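Local coordinates for VP4 CORE protein (Bluetongue virus, PDB 2JHP) that caps viral messenger RNA inside the core particle, carrying guanylyltransferase and methyltransferase activities along one elongated molecule, at residues 108-113 against 492-497. Residues are numbered along the deposited sequence; the frame is centred on the assembly and turned at random.
With GUN (guanine), chain E.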
loop_
_atom_site.group_PDB
_atom_site.type_symbol
_atom_site.label_atom_id
_atom_site.label_comp_id
_atom_site.label_asym_id
_atom_site.label_seq_id
_atom_site.Cartn_x
_atom_site.Cartn_y
_atom_site.Cartn_z
ATOM N N ARG A 108 5.433 19.125 1.002
ATOM C CA ARG A 108 4.349 18.598 0.167
ATOM C C ARG A 108 4.835 17.449 -0.712
ATOM O O ARG A 108 4.239 16.356 -0.706
ATOM C CB ARG A 108 3.713 19.691 -0.701
ATOM C CG ARG A 108 2.947 20.743 0.068
ATOM C CD ARG A 108 2.253 21.695 -0.876
ATOM N NE ARG A 108 2.198 23.047 -0.326
ATOM C CZ ARG A 108 2.952 24.063 -0.740
ATOM N NH1 ARG A 108 3.827 23.898 -1.728
ATOM N NH2 ARG A 108 2.823 25.259 -0.168
ATOM N N ARG A 109 5.927 17.676 -1.446
ATOM C CA ARG A 109 6.468 16.620 -2.307
ATOM C C ARG A 109 6.923 15.446 -1.459
ATOM O O ARG A 109 6.788 14.294 -1.843
ATOM C CB ARG A 109 7.604 17.122 -3.197
ATOM C CG ARG A 109 8.307 15.995 -3.957
ATOM C CD ARG A 109 7.607 15.578 -5.247
ATOM N NE ARG A 109 8.126 16.380 -6.352
ATOM C CZ ARG A 109 7.568 17.497 -6.814
ATOM N NH1 ARG A 109 8.143 18.148 -7.816
ATOM N NH2 ARG A 109 6.436 17.966 -6.289
ATOM N N ARG A 110 7.417 15.739 -0.267
ATOM C CA ARG A 110 7.789 14.688 0.670
ATOM C C ARG A 110 6.594 13.769 1.055
ATOM O O ARG A 110 6.734 12.540 1.094
ATOM C CB ARG A 110 8.423 15.311 1.899
ATOM C CG ARG A 110 9.407 14.430 2.530
ATOM C CD ARG A 110 10.790 14.961 2.371
ATOM N NE ARG A 110 11.353 15.463 3.622
ATOM C CZ ARG A 110 11.771 14.726 4.644
ATOM N NH1 ARG A 110 11.708 13.403 4.668
ATOM N NH2 ARG A 110 12.274 15.343 5.663
ATOM N N ILE A 111 5.431 14.366 1.324
ATOM C CA ILE A 111 4.215 13.592 1.608
ATOM C C ILE A 111 3.800 12.743 0.408
ATOM O O ILE A 111 3.359 11.602 0.571
ATOM C CB ILE A 111 3.024 14.485 2.057
ATOM C CG1 ILE A 111 3.278 15.056 3.459
ATOM C CG2 ILE A 111 1.712 13.679 2.025
ATOM C CD1 ILE A 111 2.201 16.014 3.950
ATOM N N ARG A 112 3.959 13.292 -0.795
ATOM C CA ARG A 112 3.672 12.541 -2.023
ATOM C C ARG A 112 4.600 11.340 -2.256
ATOM O O ARG A 112 4.195 10.364 -2.876
ATOM C CB ARG A 112 3.683 13.463 -3.241
ATOM C CG ARG A 112 2.559 14.507 -3.256
ATOM C CD ARG A 112 1.224 13.920 -3.732
ATOM N NE ARG A 112 0.100 14.824 -3.491
ATOM C CZ ARG A 112 -0.246 15.835 -4.289
ATOM N NH1 ARG A 112 0.444 16.090 -5.396
ATOM N NH2 ARG A 112 -1.288 16.600 -3.977
ATOM N N MET A 113 5.827 11.405 -1.741
ATOM C CA MET A 113 6.823 10.337 -1.933
ATOM C C MET A 113 6.533 9.066 -1.153
ATOM O O MET A 113 7.132 8.026 -1.428
ATOM C CB MET A 113 8.218 10.807 -1.530
ATOM C CG MET A 113 8.839 11.835 -2.420
ATOM S SD MET A 113 10.511 12.176 -1.872
ATOM C CE MET A 113 10.563 13.883 -2.320
ATOM N N ASP A 492 11.584 8.555 0.171
ATOM C CA ASP A 492 12.070 9.331 1.277
ATOM C C ASP A 492 12.640 8.376 2.328
ATOM O O ASP A 492 11.902 7.667 3.015
ATOM C CB ASP A 492 10.919 10.217 1.792
ATOM C CG ASP A 492 11.219 10.902 3.104
ATOM O OD1 ASP A 492 12.352 10.821 3.634
ATOM O OD2 ASP A 492 10.276 11.533 3.620
ATOM N N PRO A 493 13.978 8.322 2.414
ATOM C CA PRO A 493 14.649 7.405 3.345
ATOM C C PRO A 493 14.236 7.548 4.822
ATOM O O PRO A 493 14.109 6.534 5.522
ATOM C CB PRO A 493 16.133 7.711 3.114
ATOM C CG PRO A 493 16.169 8.196 1.664
ATOM C CD PRO A 493 14.950 9.064 1.588
ATOM N N ALA A 494 14.012 8.776 5.285
ATOM C CA ALA A 494 13.538 9.008 6.653
ATOM C C ALA A 494 12.180 8.335 6.903
ATOM O O ALA A 494 11.974 7.666 7.923
ATOM C CB ALA A 494 13.456 10.490 6.936
ATOM N N TRP A 495 11.266 8.506 5.956
ATOM C CA TRP A 495 9.962 7.897 6.030
ATOM C C TRP A 495 10.077 6.379 6.095
ATOM O O TRP A 495 9.559 5.756 7.017
ATOM C CB TRP A 495 9.100 8.330 4.839
ATOM C CG TRP A 495 7.769 7.680 4.859
ATOM C CD1 TRP A 495 7.335 6.678 4.039
ATOM C CD2 TRP A 495 6.699 7.939 5.781
ATOM N NE1 TRP A 495 6.057 6.312 4.380
ATOM C CE2 TRP A 495 5.637 7.076 5.436
ATOM C CE3 TRP A 495 6.521 8.843 6.836
ATOM C CZ2 TRP A 495 4.411 7.074 6.124
ATOM C CZ3 TRP A 495 5.304 8.845 7.520
ATOM C CH2 TRP A 495 4.268 7.960 7.164
ATOM N N ALA A 496 10.765 5.798 5.114
ATOM C CA ALA A 496 11.036 4.358 5.052
ATOM C C ALA A 496 11.541 3.841 6.399
ATOM O O ALA A 496 11.119 2.792 6.857
ATOM C CB ALA A 496 12.038 4.058 3.939
ATOM N N MET A 497 12.391 4.633 7.046
ATOM C CA MET A 497 12.978 4.299 8.340
ATOM C C MET A 497 12.052 4.363 9.554
ATOM O O MET A 497 12.469 4.006 10.652
ATOM C CB MET A 497 14.240 5.122 8.574
ATOM C CG MET A 497 15.448 4.544 7.869
ATOM S SD MET A 497 16.910 5.565 7.923
ATOM C CE MET A 497 17.650 4.955 9.415
HETATM N N9 GUN E . 0.894 3.554 0.112
HETATM C C8 GUN E . -0.363 3.410 0.530
HETATM N N7 GUN E . -0.407 3.573 1.855
HETATM C C5 GUN E . 0.828 3.827 2.288
HETATM C C6 GUN E . 1.373 4.078 3.549
HETATM O O6 GUN E . 0.661 4.094 4.551
HETATM N N1 GUN E . 2.750 4.314 3.664
HETATM C C2 GUN E . 3.535 4.284 2.501
HETATM N N2 GUN E . 4.833 4.503 2.572
HETATM N N3 GUN E . 2.974 4.038 1.304
HETATM C C4 GUN E . 1.657 3.813 1.173
#
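The Arg110 guanidinium meets the Asp492 carboxylate with its edge, and the two planes are turned 65° apart. The NH1 corner of Arg110 does the touching: it forms a salt bridge with Asp492 OD2 at 2.6 Å. The bond is bent, with an N-H...acceptor angle of 137°. NH1 reaches OD2 on its syn side, but 34° out of the carboxylate plane. Ala494 CB also lies at the edge of the guanidinium, 4.1 Å from NH1. The Arg110 chain is bent at chi2 and chi3 and crosses Asp492 at about a right angle, with Arg110 CG 3.2 Å from Asp492 OD2. Its other amino group, NH2, is salt-bridged to Asp47, so two carboxylates probably hold the guanidinium in place.

Asp492 is the N-cap of the short helix 493-496. Its OD1 accepts weak capping bonds from the backbone N atoms of Ala494 and Trp495. The residue thus ties the start of this helix to helix 99-112. Met113 adds a nonpolar contact, its SD lying 4.2 Å from Asp492 CB.

Three residues on from the cap, Trp495 belongs to a guanine pocket. Guanine lies at the edge of the indole, with its N2 2.8 Å from NE1 of Trp495. Arg114 makes a cation-pi contact with the same ring. Tyr446 packs edge-to-face with the Trp495 ring, and its OH is hydrogen-bonded to guanine.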